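Ferredoxin component of dioxygenase (Sphingobium yanoikuyae, PDB 2I7F) carries electrons through a Rieske-type [2Fe-2S] cluster to the terminal oxygenase of the biphenyl 2,3-dioxygenase system. Local coordinates at the Fe2/s2 (inorganic) cluster site. Sequence-based numbering; all coordinates share one arbitrary frame.

The Fe2/s2 (inorganic) cluster site. Residues 45, 47-48, 64, 66-67, 69, 82-83. With FES (Fe2/s2 (inorganic) cluster), chain B.
A Rieske [2Fe-2S] site, built from the paired motifs CXH (Cys45, His47) and CXXH (Cys64, His67) on two loops, encloses the cluster completely. Each loop gives one cysteine to the inner iron and one histidine to the outer iron. The strongly donating thiolates suit FE2, the iron that stays ferric in Rieske clusters: Cys64 SG binds it at 2.2 Å and Cys45 SG at 2.3 Å, opening 110° between them. Both SG atoms stand anti to their backbone N. FE1 takes imidazole nitrogens, His67 ND1 at 2.1 Å and His47 ND1 at 2.2 Å, and with the two bridging sulfides both irons are near tetrahedral. The histidine side chains reach FE1 differently: His47 CG lies anti to its backbone N (chi1 -180°), whereas His67 CG lies beside its own (chi1 -46°). Pro82, after a cis peptide bond, sets CB above one face of the His47 ring, toward its rim, and Phe66 CB does the same over His67, contacts that should limit rocking of the imidazoles. Backbone N-H groups donate nearly straight to the thiolates and would draw off some of their charge: His47 N to Cys45 SG at 3.4 Å, Phe66 N to Cys64 SG at 3.5 Å. Gly48, without a side chain, lets its CA approach sulfide S2 to 3.4 Å, while Cys83 SG packs against S1. Histidine ligands, neutral if NE2 keeps its proton, and N-H donors would be expected to raise the potential above that of an all-cysteine cluster, equipping the ferredoxin for one-electron transfer.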
loop_
_atom_site.group_PDB
_atom_site.type_symbol
_atom_site.label_atom_id
_atom_site.label_comp_id
_atom_site.label_asym_id
_atom_site.label_seq_id
_atom_site.Cartn_x
_atom_site.Cartn_y
_atom_site.Cartn_z
ATOM N N CYS A 45 1.013 -9.573 -0.290
ATOM C CA CYS A 45 1.987 -9.954 0.726
ATOM C C CYS A 45 3.137 -10.732 0.070
ATOM O O CYS A 45 2.910 -11.466 -0.890
ATOM C CB CYS A 45 1.359 -10.826 1.801
ATOM S SG CYS A 45 2.519 -11.031 3.162
ATOM N N HIS A 47 4.943 -12.836 1.603
ATOM C CA HIS A 47 5.022 -14.127 2.240
ATOM C C HIS A 47 4.014 -15.145 1.704
ATOM O O HIS A 47 4.263 -16.358 1.722
ATOM C CB HIS A 47 4.904 -13.973 3.746
ATOM C CG HIS A 47 4.984 -15.271 4.458
ATOM N ND1 HIS A 47 3.869 -15.917 4.944
ATOM C CD2 HIS A 47 6.026 -16.108 4.662
ATOM C CE1 HIS A 47 4.233 -17.074 5.466
ATOM N NE2 HIS A 47 5.535 -17.220 5.291
ATOM N N GLY A 48 2.882 -14.673 1.216
ATOM C CA GLY A 48 1.918 -15.578 0.631
ATOM C C GLY A 48 0.825 -14.902 -0.160
ATOM O O GLY A 48 0.957 -13.763 -0.582
ATOM N N CYS A 64 -0.638 -8.166 7.676
ATOM C CA CYS A 64 -1.222 -9.091 6.743
ATOM C C CYS A 64 -2.399 -9.827 7.401
ATOM O O CYS A 64 -2.366 -10.090 8.625
ATOM C CB CYS A 64 -0.150 -10.087 6.286
ATOM S SG CYS A 64 -0.704 -11.279 5.044
ATOM N N PHE A 66 -3.010 -12.888 7.167
ATOM C CA PHE A 66 -2.471 -14.189 7.611
ATOM C C PHE A 66 -1.226 -13.999 8.491
ATOM O O PHE A 66 -0.497 -13.006 8.365
ATOM C CB PHE A 66 -2.015 -15.035 6.421
ATOM C CG PHE A 66 -3.111 -15.747 5.663
ATOM C CD1 PHE A 66 -4.130 -16.420 6.318
ATOM C CD2 PHE A 66 -3.050 -15.836 4.298
ATOM C CE1 PHE A 66 -5.077 -17.128 5.597
ATOM C CE2 PHE A 66 -4.002 -16.538 3.571
ATOM C CZ PHE A 66 -5.014 -17.200 4.229
ATOM N N HIS A 67 -1.061 -14.934 9.420
ATOM C CA HIS A 67 0.235 -15.321 10.064
ATOM C C HIS A 67 0.818 -14.304 11.062
ATOM O O HIS A 67 1.822 -14.589 11.732
ATOM C CB HIS A 67 1.331 -15.715 9.058
ATOM C CG HIS A 67 0.894 -16.644 7.960
ATOM N ND1 HIS A 67 1.123 -16.367 6.632
ATOM C CD2 HIS A 67 0.306 -17.863 7.987
ATOM C CE1 HIS A 67 0.654 -17.352 5.886
ATOM N NE2 HIS A 67 0.153 -18.274 6.682
ATOM N N GLY A 69 2.042 -11.421 10.044
ATOM C CA GLY A 69 3.089 -10.725 9.347
ATOM C C GLY A 69 2.751 -9.254 9.249
ATOM O O GLY A 69 1.608 -8.895 9.320
ATOM N N PRO A 82 6.012 -13.708 9.844
ATOM C CA PRO A 82 6.940 -14.283 8.877
ATOM C C PRO A 82 7.345 -13.445 7.681
ATOM O O PRO A 82 8.046 -13.955 6.805
ATOM C CB PRO A 82 6.198 -15.546 8.416
ATOM C CG PRO A 82 4.775 -15.237 8.578
ATOM C CD PRO A 82 4.634 -14.189 9.624
ATOM N N CYS A 83 6.918 -12.186 7.623
ATOM C CA CYS A 83 7.375 -11.289 6.563
ATOM C C CYS A 83 8.857 -11.007 6.696
ATOM O O CYS A 83 9.327 -10.618 7.768
ATOM C CB CYS A 83 6.605 -9.978 6.588
ATOM S SG CYS A 83 4.911 -10.248 6.198
HETATM FE FE1 FES B . 1.982 -14.837 5.427
HETATM FE FE2 FES B . 1.222 -12.321 4.581
HETATM S S1 FES B . 2.408 -12.913 6.361
HETATM S S2 FES B . 0.799 -14.313 3.629
#